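Local coordinates for fimbria adhesin protein (Klebsiella pneumoniae, PDB 3U4K) that binds human collagen V through the receptor-binding domain described here, probably helping fimbriated bacteria attach to host tissue, at residues Q28-Y33 against N64-V69; M39-V44 against T176-S181; T76-A81 against S120-G125; G154-Y159 against T168-D173. All blocks are in the same frame, centred on the assembly; numbering follows the deposited sequence.

From the N terminus, the chain runs through residues 28-33 and returns at 64-69, where interaction 1 closes the first loop. Inside that loop lies strand 40-43, which interaction 2 joins to the last strand, 175-178, so interactions 1 and 2 cross along the chain; they sit on opposite sides of its centre, their own centres about 36 Å apart. Interactions 3 and 4 follow in series within the long loop closed by interaction 2. Interaction 3 pairs 76-81 with 120-125 and packs on interaction 1 through Leu77 and Val69. Interaction 4 closes the short hairpin of strands 154-160 and 166-170, and its Tyr159 packs against interaction 3 in the same sheet.

Interaction 1 (Q28-Y33 against N64-V69); sequences QSNSAY and NNTIYV
Ser29 and Tyr68 make the backbone hydrogen bond that ties the two segments together: Ser29 N reaches Tyr68 O over 2.9 Å, bent to 133° at the hydrogen, with the donor standing well above the carbonyl plane. The same oxygen has Gln28 beside it. With CG anti to the backbone N (chi1 -165°), the Gln28 side chain passes Tyr68 O at CG, 3.3 Å away, and runs on extended. Its amide then turns back to its own loop, where NE2 donates to Asn30 O at 2.8 Å, linking Gln28 to the backbone two residues on. The Ser29 hydroxyl is hydrogen-bonded to Thr70 OG1, one residue beyond the facing segment, while Ser29 CB packs on Ile67 O.

A second group of contacts involves the Tyr68 ring. Ser31 O lies at its edge, in the ring plane, 3.9 Å from CE1. Asn30 CB approaches CD1 at 4.3 Å, while Tyr33 comes in obliquely, its CB 4.4 Å from Tyr68 CE1 and its CD2 4.0 Å from Tyr68 OH. The 28-33 loop thus passes along the CD1/CE1 side of the ring and its hydroxyl; Leu130 also touches the Tyr68 side chain.

Close by, the disulfide Cys26-Cys71 links strands 26-28 and 67-71 covalently. On the far side of the latter strand, Tyr68 and Val69 both face Phe128, a classic beta bulge in a small antiparallel sheet of the jelly-roll domain.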
loop_
_atom_site.group_PDB
_atom_site.type_symbol
_atom_site.label_atom_id
_atom_site.label_comp_id
_atom_site.label_asym_id
_atom_site.label_seq_id
_atom_site.Cartn_x
_atom_site.Cartn_y
_atom_site.Cartn_z
ATOM N N GLN A 28 4.779 2.872 -21.469
ATOM C CA GLN A 28 3.899 2.006 -20.699
ATOM C C GLN A 28 2.928 1.280 -21.615
ATOM O O GLN A 28 2.015 1.892 -22.169
ATOM C CB GLN A 28 3.149 2.812 -19.644
ATOM C CG GLN A 28 2.493 1.957 -18.577
ATOM C CD GLN A 28 1.712 2.773 -17.571
ATOM O OE1 GLN A 28 2.001 3.952 -17.352
ATOM N NE2 GLN A 28 0.720 2.148 -16.945
ATOM N N SER A 29 3.131 -0.026 -21.768
ATOM C CA SER A 29 2.347 -0.828 -22.712
ATOM C C SER A 29 0.905 -1.073 -22.282
ATOM O O SER A 29 0.019 -1.198 -23.124
ATOM C CB SER A 29 3.046 -2.154 -23.013
ATOM O OG SER A 29 3.973 -1.995 -24.074
ATOM N N ASN A 30 0.675 -1.138 -20.976
ATOM C CA ASN A 30 -0.667 -1.351 -20.452
ATOM C C ASN A 30 -0.958 -0.448 -19.262
ATOM O O ASN A 30 -0.037 -0.058 -18.541
ATOM C CB ASN A 30 -0.858 -2.821 -20.069
ATOM C CG ASN A 30 -2.318 -3.238 -20.051
ATOM O OD1 ASN A 30 -2.691 -4.176 -19.352
ATOM N ND2 ASN A 30 -3.154 -2.540 -20.820
ATOM N N SER A 31 -2.232 -0.110 -19.064
ATOM C CA SER A 31 -2.654 0.677 -17.899
ATOM C C SER A 31 -2.370 -0.082 -16.607
ATOM O O SER A 31 -2.377 -1.314 -16.586
ATOM C CB SER A 31 -4.135 1.046 -17.986
ATOM O OG SER A 31 -4.944 -0.113 -17.934
ATOM N N ALA A 32 -2.121 0.663 -15.537
ATOM C CA ALA A 32 -1.723 0.093 -14.249
ATOM C C ALA A 32 -2.691 -0.955 -13.696
ATOM O O ALA A 32 -3.890 -0.923 -13.976
ATOM C CB ALA A 32 -1.510 1.206 -13.232
ATOM N N TYR A 33 -2.146 -1.890 -12.922
ATOM C CA TYR A 33 -2.946 -2.823 -12.135
ATOM C C TYR A 33 -3.414 -2.094 -10.881
ATOM O O TYR A 33 -2.637 -1.360 -10.256
ATOM C CB TYR A 33 -2.110 -4.048 -11.762
ATOM C CG TYR A 33 -2.904 -5.231 -11.253
ATOM C CD1 TYR A 33 -2.969 -5.518 -9.891
ATOM C CD2 TYR A 33 -3.586 -6.070 -12.136
ATOM C CE1 TYR A 33 -3.694 -6.605 -9.421
ATOM C CE2 TYR A 33 -4.315 -7.157 -11.675
ATOM C CZ TYR A 33 -4.362 -7.421 -10.320
ATOM O OH TYR A 33 -5.080 -8.499 -9.863
ATOM N N ASN A 64 1.116 -13.188 -14.646
ATOM C CA ASN A 64 0.499 -12.700 -15.866
ATOM C C ASN A 64 1.464 -12.590 -17.031
ATOM O O ASN A 64 2.663 -12.400 -16.836
ATOM C CB ASN A 64 -0.132 -11.336 -15.594
ATOM C CG ASN A 64 -1.534 -11.224 -16.142
ATOM O OD1 ASN A 64 -1.862 -10.259 -16.825
ATOM N ND2 ASN A 64 -2.373 -12.210 -15.840
ATOM N N ASN A 65 0.926 -12.708 -18.243
ATOM C CA ASN A 65 1.710 -12.519 -19.459
ATOM C C ASN A 65 1.743 -11.067 -19.940
ATOM O O ASN A 65 2.511 -10.724 -20.842
ATOM C CB ASN A 65 1.203 -13.441 -20.571
ATOM C CG ASN A 65 1.683 -14.875 -20.408
ATOM O OD1 ASN A 65 2.725 -15.135 -19.800
ATOM N ND2 ASN A 65 0.925 -15.816 -20.961
ATOM N N THR A 66 0.917 -10.224 -19.319
ATOM C CA THR A 66 0.767 -8.823 -19.710
ATOM C C THR A 66 2.048 -8.030 -19.464
ATOM O O THR A 66 2.705 -8.192 -18.429
ATOM C CB THR A 66 -0.411 -8.157 -18.967
ATOM O OG1 THR A 66 -1.549 -9.024 -18.996
ATOM C CG2 THR A 66 -0.789 -6.829 -19.614
ATOM N N ILE A 67 2.388 -7.180 -20.434
ATOM C CA ILE A 67 3.586 -6.342 -20.381
ATOM C C ILE A 67 3.186 -4.913 -20.017
ATOM O O ILE A 67 2.400 -4.280 -20.725
ATOM C CB ILE A 67 4.346 -6.326 -21.738
ATOM C CG1 ILE A 67 4.323 -7.702 -22.434
ATOM C CG2 ILE A 67 5.761 -5.783 -21.565
ATOM C CD1 ILE A 67 5.085 -8.813 -21.734
ATOM N N TYR A 68 3.730 -4.410 -18.913
ATOM C CA TYR A 68 3.394 -3.073 -18.433
ATOM C C TYR A 68 4.411 -2.035 -18.886
ATOM O O TYR A 68 4.052 -0.885 -19.124
ATOM C CB TYR A 68 3.244 -3.054 -16.903
ATOM C CG TYR A 68 2.156 -3.974 -16.385
ATOM C CD1 TYR A 68 0.854 -3.514 -16.200
ATOM C CD2 TYR A 68 2.429 -5.307 -16.095
ATOM C CE1 TYR A 68 -0.146 -4.357 -15.739
ATOM C CE2 TYR A 68 1.439 -6.159 -15.636
ATOM C CZ TYR A 68 0.157 -5.680 -15.457
ATOM O OH TYR A 68 -0.817 -6.534 -14.994
ATOM N N VAL A 69 5.673 -2.442 -18.997
ATOM C CA VAL A 69 6.738 -1.559 -19.492
ATOM C C VAL A 69 7.501 -2.223 -20.640
ATOM O O VAL A 69 7.907 -3.385 -20.538
ATOM C CB VAL A 69 7.726 -1.147 -18.375
ATOM C CG1 VAL A 69 8.714 -0.104 -18.877
ATOM C CG2 VAL A 69 6.979 -0.608 -17.167
#

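Interaction 2 (M39-V44 against T176-S181); sequences MGRVVV and TIVSPS
Strands 40-43 and 176-178 run parallel, their axes 4.8 Å apart at closest approach and 21° from alignment, with Arg41 level with Thr176 and Val42 level with Ile177. Backbone bonds pass to and fro between them: Thr176 N to Gly40 O at 3.0 Å, Val42 N to Thr176 O at 2.8 Å, and Val178 N to Val42 O at 2.8 Å. The last is almost straight, 177° at the hydrogen. A weak bond from Val44 N to Val178 O follows.

Most of the side-chain contact is aliphatic. Val42 and Ile177 lie side by side and point the same way, Ile177 CD1 resting 3.7 Å from Val42 CB. The other branch of Ile177, CG2, meets Val44 CG2 at 3.6 Å. Val44 CB also touches Ser179 CB at 3.6 Å, while the Ser179 hydroxyl is held by Gly147 O and Thr146 O. On the face shared by Arg41, Val43 and Val178, the Val43 and Pro180 side chains cross at about a right angle, Val43 CG1 4.1 Å from Pro180 CD.

Inward, Val42 and Val44 cover Ile54, and Ile177 packs on Ile139, so this ladder covers part of the antiparallel sheet containing strands 53-61 and 133-141. This parallel pairing joins an early strand to the last strand of the jelly-roll receptor domain, near the C-terminal end, from which the full-length adhesin probably continues into its remaining part.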
loop_
_atom_site.group_PDB
_atom_site.type_symbol
_atom_site.label_atom_id
_atom_site.label_comp_id
_atom_site.label_asym_id
_atom_site.label_seq_id
_atom_site.Cartn_x
_atom_site.Cartn_y
_atom_site.Cartn_z
HETATM N N MSE A 39 -11.862 -2.611 3.249
HETATM C CA MSE A 39 -11.755 -3.503 4.409
HETATM C C MSE A 39 -13.018 -3.495 5.230
HETATM O O MSE A 39 -13.213 -4.366 6.075
HETATM C CB MSE A 39 -10.552 -3.120 5.275
HETATM C CG MSE A 39 -9.236 -3.447 4.568
HETATM SE SE MSE A 39 -7.703 -3.626 5.809
HETATM C CE MSE A 39 -8.421 -5.052 6.970
ATOM N N GLY A 40 -13.890 -2.520 4.984
ATOM C CA GLY A 40 -15.131 -2.373 5.745
ATOM C C GLY A 40 -14.929 -1.813 7.146
ATOM O O GLY A 40 -13.993 -1.043 7.397
ATOM N N ARG A 41 -15.807 -2.219 8.062
ATOM C CA ARG A 41 -15.839 -1.684 9.423
ATOM C C ARG A 41 -14.941 -2.484 10.368
ATOM O O ARG A 41 -14.963 -3.715 10.362
ATOM C CB ARG A 41 -17.282 -1.678 9.930
ATOM C CG ARG A 41 -17.558 -0.716 11.072
ATOM C CD ARG A 41 -19.055 -0.599 11.323
ATOM N NE ARG A 41 -19.355 0.033 12.606
ATOM C CZ ARG A 41 -19.476 -0.621 13.761
ATOM N NH1 ARG A 41 -19.320 -1.940 13.813
ATOM N NH2 ARG A 41 -19.751 0.050 14.874
ATOM N N VAL A 42 -14.153 -1.777 11.176
ATOM C CA VAL A 42 -13.205 -2.413 12.100
ATOM C C VAL A 42 -13.308 -1.816 13.509
ATOM O O VAL A 42 -13.267 -0.594 13.674
ATOM C CB VAL A 42 -11.747 -2.294 11.590
ATOM C CG1 VAL A 42 -10.756 -2.843 12.612
ATOM C CG2 VAL A 42 -11.573 -3.004 10.254
ATOM N N VAL A 43 -13.430 -2.685 14.515
ATOM C CA VAL A 43 -13.536 -2.260 15.916
ATOM C C VAL A 43 -12.253 -2.572 16.693
ATOM O O VAL A 43 -11.860 -3.735 16.821
ATOM C CB VAL A 43 -14.753 -2.904 16.623
ATOM C CG1 VAL A 43 -14.933 -2.324 18.019
ATOM C CG2 VAL A 43 -16.022 -2.718 15.803
ATOM N N VAL A 44 -11.613 -1.527 17.213
ATOM C CA VAL A 44 -10.349 -1.664 17.943
ATOM C C VAL A 44 -10.586 -2.053 19.402
ATOM O O VAL A 44 -11.315 -1.370 20.122
ATOM C CB VAL A 44 -9.519 -0.363 17.902
ATOM C CG1 VAL A 44 -8.127 -0.596 18.467
ATOM C CG2 VAL A 44 -9.426 0.175 16.486
ATOM N N THR A 176 -13.593 1.930 7.738
ATOM C CA THR A 176 -14.044 2.690 8.902
ATOM C C THR A 176 -13.477 2.069 10.178
ATOM O O THR A 176 -13.685 0.885 10.448
ATOM C CB THR A 176 -15.584 2.751 8.991
ATOM O OG1 THR A 176 -16.139 2.920 7.680
ATOM C CG2 THR A 176 -16.024 3.910 9.876
ATOM N N ILE A 177 -12.751 2.877 10.946
ATOM C CA ILE A 177 -12.167 2.437 12.212
ATOM C C ILE A 177 -12.950 3.024 13.379
ATOM O O ILE A 177 -13.026 4.244 13.534
ATOM C CB ILE A 177 -10.683 2.843 12.333
ATOM C CG1 ILE A 177 -9.873 2.338 11.131
ATOM C CG2 ILE A 177 -10.093 2.360 13.651
ATOM C CD1 ILE A 177 -9.906 0.839 10.915
ATOM N N VAL A 178 -13.530 2.143 14.190
ATOM C CA VAL A 178 -14.344 2.547 15.330
ATOM C C VAL A 178 -13.788 1.943 16.617
ATOM O O VAL A 178 -14.011 0.771 16.913
ATOM C CB VAL A 178 -15.828 2.148 15.141
ATOM C CG1 VAL A 178 -16.656 2.528 16.361
ATOM C CG2 VAL A 178 -16.407 2.801 13.892
ATOM N N SER A 179 -13.044 2.745 17.370
ATOM C CA SER A 179 -12.594 2.342 18.697
ATOM C C SER A 179 -13.493 2.983 19.751
ATOM O O SER A 179 -13.627 4.208 19.783
ATOM C CB SER A 179 -11.127 2.719 18.923
ATOM O OG SER A 179 -10.875 4.065 18.560
ATOM N N PRO A 180 -14.128 2.154 20.606
ATOM C CA PRO A 180 -15.052 2.647 21.634
ATOM C C PRO A 180 -14.352 3.498 22.697
ATOM O O PRO A 180 -13.320 3.097 23.240
ATOM C CB PRO A 180 -15.627 1.362 22.245
ATOM C CG PRO A 180 -14.626 0.304 21.939
ATOM C CD PRO A 180 -14.029 0.682 20.617
ATOM N N SER A 181 -14.925 4.666 22.976
ATOM C CA SER A 181 -14.328 5.632 23.898
ATOM C C SER A 181 -14.925 5.568 25.305
ATOM O O SER A 181 -16.104 5.254 25.483
ATOM C CB SER A 181 -14.463 7.048 23.339
ATOM O OG SER A 181 -15.811 7.326 23.004
#

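Interaction 3 (T76-A81 against S120-G125); sequences TLKSDA and SYTTTG
Leu77 and Thr123 satisfy each other's backbone, with Leu77 N giving to Thr123 O at 2.7 Å and Thr123 N returning to Leu77 O at 3.1 Å. Two residues along, Ser79 and Tyr121 repeat the exchange: Ser79 N reaches Tyr121 O, and Tyr121 N reaches Ser79 O, each over 2.7 Å. Beyond the segments the ladder goes on, Gly125 pairing with Thr75 and Ala81 with Asp119, while Asp80 bonds across to Gly160 in the next strand.

The polar side-chain contacts between the segments lie on the face of Lys78, Asp80 and Ser120. A final bend in the lysine (chi4 66°) brings NZ to Ser120 OG at 3.0 Å, a weak hydrogen bond, and the same ammonium faces Asp80 OD2 in a long salt bridge of 3.8 Å. The acidic group would probably favour the lysine's positive charge. Farther along this face, the oblique pair Thr76 and Thr124 meets through Thr76 CB and Thr124 OG1.

Leu77 and Thr123 turn the other way, onto Phe128, and Ser79 and Tyr121 onto Tyr159. This is a regular antiparallel ladder, 161° between strand directions, that places strand 119-125 as an outermost strand of a mixed five-stranded sheet in the jelly roll.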
loop_
_atom_site.group_PDB
_atom_site.type_symbol
_atom_site.label_atom_id
_atom_site.label_comp_id
_atom_site.label_asym_id
_atom_site.label_seq_id
_atom_site.Cartn_x
_atom_site.Cartn_y
_atom_site.Cartn_z
ATOM N N THR A 76 18.228 -0.999 -18.226
ATOM C CA THR A 76 18.274 -1.208 -16.778
ATOM C C THR A 76 17.385 -0.187 -16.049
ATOM O O THR A 76 17.670 1.012 -16.041
ATOM C CB THR A 76 19.726 -1.202 -16.238
ATOM O OG1 THR A 76 19.708 -1.236 -14.806
ATOM C CG2 THR A 76 20.512 0.032 -16.715
ATOM N N LEU A 77 16.299 -0.675 -15.453
ATOM C CA LEU A 77 15.289 0.197 -14.846
ATOM C C LEU A 77 15.197 0.102 -13.331
ATOM O O LEU A 77 15.332 -0.980 -12.752
ATOM C CB LEU A 77 13.905 -0.070 -15.449
ATOM C CG LEU A 77 13.576 0.525 -16.820
ATOM C CD1 LEU A 77 12.185 0.086 -17.246
ATOM C CD2 LEU A 77 13.679 2.047 -16.828
ATOM N N LYS A 78 14.952 1.251 -12.706
ATOM C CA LYS A 78 14.744 1.347 -11.265
ATOM C C LYS A 78 13.277 1.688 -10.974
ATOM O O LYS A 78 12.809 2.781 -11.303
ATOM C CB LYS A 78 15.683 2.402 -10.677
ATOM C CG LYS A 78 15.484 2.705 -9.203
ATOM C CD LYS A 78 16.250 3.962 -8.814
ATOM C CE LYS A 78 15.925 4.414 -7.400
ATOM N NZ LYS A 78 16.387 3.431 -6.383
ATOM N N SER A 79 12.559 0.742 -10.374
ATOM C CA SER A 79 11.156 0.946 -10.003
ATOM C C SER A 79 11.011 1.292 -8.528
ATOM O O SER A 79 11.494 0.562 -7.666
ATOM C CB SER A 79 10.316 -0.292 -10.328
ATOM O OG SER A 79 9.916 -0.295 -11.685
ATOM N N ASP A 80 10.335 2.405 -8.253
ATOM C CA ASP A 80 10.132 2.879 -6.884
ATOM C C ASP A 80 8.764 2.494 -6.322
ATOM O O ASP A 80 7.745 2.634 -6.997
ATOM C CB ASP A 80 10.313 4.398 -6.808
ATOM C CG ASP A 80 11.724 4.841 -7.163
ATOM O OD1 ASP A 80 11.879 5.970 -7.676
ATOM O OD2 ASP A 80 12.675 4.065 -6.931
ATOM N N ALA A 81 8.765 1.993 -5.089
ATOM C CA ALA A 81 7.538 1.737 -4.339
ATOM C C ALA A 81 7.252 2.947 -3.459
ATOM O O ALA A 81 7.997 3.229 -2.516
ATOM C CB ALA A 81 7.675 0.478 -3.499
ATOM N N SER A 120 12.691 0.376 -3.381
ATOM C CA SER A 120 12.935 0.453 -4.818
ATOM C C SER A 120 13.545 -0.840 -5.335
ATOM O O SER A 120 14.320 -1.488 -4.634
ATOM C CB SER A 120 13.836 1.639 -5.158
ATOM O OG SER A 120 15.063 1.559 -4.460
ATOM N N TYR A 121 13.177 -1.213 -6.557
ATOM C CA TYR A 121 13.696 -2.423 -7.190
ATOM C C TYR A 121 14.368 -2.124 -8.529
ATOM O O TYR A 121 13.857 -1.340 -9.334
ATOM C CB TYR A 121 12.585 -3.461 -7.366
ATOM C CG TYR A 121 13.054 -4.768 -7.968
ATOM C CD1 TYR A 121 13.919 -5.614 -7.267
ATOM C CD2 TYR A 121 12.632 -5.162 -9.236
ATOM C CE1 TYR A 121 14.352 -6.810 -7.817
ATOM C CE2 TYR A 121 13.057 -6.358 -9.793
ATOM C CZ TYR A 121 13.915 -7.177 -9.082
ATOM O OH TYR A 121 14.336 -8.363 -9.634
ATOM N N THR A 122 15.515 -2.759 -8.758
ATOM C CA THR A 122 16.261 -2.582 -9.999
ATOM C C THR A 122 16.404 -3.898 -10.757
ATOM O O THR A 122 16.736 -4.932 -10.174
ATOM C CB THR A 122 17.648 -1.965 -9.745
ATOM O OG1 THR A 122 17.517 -0.848 -8.858
ATOM C CG2 THR A 122 18.277 -1.492 -11.052
ATOM N N THR A 123 16.134 -3.842 -12.059
ATOM C CA THR A 123 16.299 -4.982 -12.961
ATOM C C THR A 123 16.601 -4.494 -14.385
ATOM O O THR A 123 16.530 -3.294 -14.669
ATOM C CB THR A 123 15.068 -5.923 -12.942
ATOM O OG1 THR A 123 15.329 -7.081 -13.745
ATOM C CG2 THR A 123 13.819 -5.214 -13.465
ATOM N N THR A 124 16.938 -5.429 -15.270
ATOM C CA THR A 124 17.325 -5.099 -16.641
ATOM C C THR A 124 16.567 -5.973 -17.640
ATOM O O THR A 124 16.343 -7.158 -17.395
ATOM C CB THR A 124 18.855 -5.222 -16.828
ATOM O OG1 THR A 124 19.517 -4.507 -15.778
ATOM C CG2 THR A 124 19.306 -4.647 -18.166
ATOM N N GLY A 125 16.162 -5.371 -18.756
ATOM C CA GLY A 125 15.406 -6.070 -19.793
ATOM C C GLY A 125 14.854 -5.100 -20.817
ATOM O O GLY A 125 15.181 -3.912 -20.798
#

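Interaction 4 (G154-Y159 against T168-D173); sequences GPYTEY and TSLNAD
Tyr156 carries its ring to Leu170, whose CD1 approaches obliquely, 3.5 Å from CE1 and 3.6 Å from OH. Near the ring plane, at the edge, stands Ser169 CA, 4.2 Å from CD1 of the tyrosine. CG of Tyr156 is anti to its carbonyl carbon (chi1 -81°), and the ring extends toward Leu170; its hydroxyl is hydrogen-bonded to Ala152 O. Met37 and Ala85 also touch the Tyr156 side chain.

The backbones are antiparallel. Gly154 and Leu170 exchange two bonds, N to O in each direction, both 3.0 Å. The glycine has phi 120° and psi -170°, a conformation that calls for the absence of a side chain. Next comes a classic beta bulge: Tyr156 N and Thr157 N both donate to Thr168 O, at 2.9 and 3.0 Å, so a single carbonyl serves two successive residues. Thr168 N returns to Thr157 O, and the register moves by one.

Strand 154-160 is the central strand of the mixed sheet and 166-170 its neighbour. Strand 166-170 is flanked on its other side by strand 33-36, where Ser169 bonds to Ile35, while strand 154-160 pairs with strand 74-83, Glu158 bonding to Lys82 and Tyr156 to Val84 just past that strand's end; Thr157 packs on Phe107 of strand 103-111.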
loop_
_atom_site.group_PDB
_atom_site.type_symbol
_atom_site.label_atom_id
_atom_site.label_comp_id
_atom_site.label_asym_id
_atom_site.label_seq_id
_atom_site.Cartn_x
_atom_site.Cartn_y
_atom_site.Cartn_z
ATOM N N GLY A 154 -9.188 8.047 -2.360
ATOM C CA GLY A 154 -8.109 8.346 -3.307
ATOM C C GLY A 154 -6.919 7.402 -3.259
ATOM O O GLY A 154 -6.979 6.366 -2.595
ATOM N N PRO A 155 -5.827 7.758 -3.966
ATOM C CA PRO A 155 -4.613 6.936 -4.064
ATOM C C PRO A 155 -3.857 6.807 -2.744
ATOM O O PRO A 155 -3.925 7.706 -1.903
ATOM C CB PRO A 155 -3.759 7.697 -5.082
ATOM C CG PRO A 155 -4.225 9.108 -4.984
ATOM C CD PRO A 155 -5.702 9.001 -4.750
ATOM N N TYR A 156 -3.144 5.694 -2.579
ATOM C CA TYR A 156 -2.329 5.441 -1.391
ATOM C C TYR A 156 -0.949 4.908 -1.759
ATOM O O TYR A 156 0.067 5.355 -1.220
ATOM C CB TYR A 156 -3.036 4.456 -0.455
ATOM C CG TYR A 156 -4.099 5.089 0.415
ATOM C CD1 TYR A 156 -5.385 5.322 -0.075
ATOM C CD2 TYR A 156 -3.820 5.453 1.732
ATOM C CE1 TYR A 156 -6.358 5.911 0.718
ATOM C CE2 TYR A 156 -4.786 6.040 2.534
ATOM C CZ TYR A 156 -6.051 6.266 2.024
ATOM O OH TYR A 156 -7.011 6.847 2.823
ATOM N N THR A 157 -0.929 3.951 -2.682
ATOM C CA THR A 157 0.303 3.307 -3.126
ATOM C C THR A 157 0.514 3.482 -4.628
ATOM O O THR A 157 -0.441 3.442 -5.414
ATOM C CB THR A 157 0.303 1.812 -2.737
ATOM O OG1 THR A 157 0.916 1.653 -1.451
ATOM C CG2 THR A 157 1.024 0.933 -3.777
ATOM N N GLU A 158 1.773 3.698 -5.009
ATOM C CA GLU A 158 2.170 3.773 -6.412
ATOM C C GLU A 158 3.524 3.114 -6.628
ATOM O O GLU A 158 4.515 3.471 -5.989
ATOM C CB GLU A 158 2.185 5.222 -6.902
ATOM C CG GLU A 158 0.799 5.766 -7.213
ATOM C CD GLU A 158 0.804 7.197 -7.723
ATOM O OE1 GLU A 158 1.882 7.836 -7.738
ATOM O OE2 GLU A 158 -0.283 7.681 -8.107
ATOM N N TYR A 159 3.546 2.133 -7.522
ATOM C CA TYR A 159 4.767 1.418 -7.862
ATOM C C TYR A 159 5.032 1.482 -9.356
ATOM O O TYR A 159 4.129 1.265 -10.165
ATOM C CB TYR A 159 4.677 -0.036 -7.403
ATOM C CG TYR A 159 5.879 -0.873 -7.774
ATOM C CD1 TYR A 159 7.109 -0.676 -7.148
ATOM C CD2 TYR A 159 5.784 -1.868 -8.747
ATOM C CE1 TYR A 159 8.212 -1.443 -7.484
ATOM C CE2 TYR A 159 6.882 -2.642 -9.090
ATOM C CZ TYR A 159 8.092 -2.426 -8.454
ATOM O OH TYR A 159 9.188 -3.191 -8.786
ATOM N N THR A 168 -2.595 1.178 -5.605
ATOM C CA THR A 168 -3.604 0.792 -4.618
ATOM C C THR A 168 -4.277 2.032 -4.038
ATOM O O THR A 168 -3.612 3.023 -3.732
ATOM C CB THR A 168 -3.023 -0.065 -3.475
ATOM O OG1 THR A 168 -2.183 0.741 -2.644
ATOM C CG2 THR A 168 -2.231 -1.252 -4.014
ATOM N N SER A 169 -5.596 1.962 -3.885
ATOM C CA SER A 169 -6.389 3.116 -3.469
ATOM C C SER A 169 -7.653 2.726 -2.690
ATOM O O SER A 169 -7.967 1.541 -2.538
ATOM C CB SER A 169 -6.761 3.955 -4.694
ATOM O OG SER A 169 -7.585 3.220 -5.580
ATOM N N LEU A 170 -8.367 3.738 -2.198
ATOM C CA LEU A 170 -9.622 3.542 -1.475
ATOM C C LEU A 170 -10.752 4.351 -2.085
ATOM O O LEU A 170 -10.525 5.427 -2.641
ATOM C CB LEU A 170 -9.465 3.938 -0.007
ATOM C CG LEU A 170 -8.771 2.964 0.944
ATOM C CD1 LEU A 170 -8.549 3.619 2.298
ATOM C CD2 LEU A 170 -9.577 1.685 1.099
ATOM N N ASN A 171 -11.968 3.821 -1.974
ATOM C CA ASN A 171 -13.182 4.562 -2.301
ATOM C C ASN A 171 -13.622 5.422 -1.119
ATOM O O ASN A 171 -12.836 5.698 -0.207
ATOM C CB ASN A 171 -14.309 3.597 -2.674
ATOM C CG ASN A 171 -14.082 2.920 -4.008
ATOM O OD1 ASN A 171 -13.808 3.575 -5.015
ATOM N ND2 ASN A 171 -14.209 1.599 -4.025
ATOM N N ALA A 172 -14.880 5.855 -1.149
ATOM C CA ALA A 172 -15.510 6.460 0.014
ATOM C C ALA A 172 -16.099 5.346 0.877
ATOM O O ALA A 172 -16.699 4.400 0.353
ATOM C CB ALA A 172 -16.588 7.442 -0.414
ATOM N N ASP A 173 -15.906 5.461 2.191
ATOM C CA ASP A 173 -16.402 4.487 3.181
ATOM C C ASP A 173 -15.978 3.047 2.880
ATOM O O ASP A 173 -16.807 2.134 2.855
ATOM C CB ASP A 173 -17.930 4.584 3.348
ATOM C CG ASP A 173 -18.391 5.959 3.813
ATOM O OD1 ASP A 173 -17.591 6.698 4.432
ATOM O OD2 ASP A 173 -19.567 6.298 3.563
#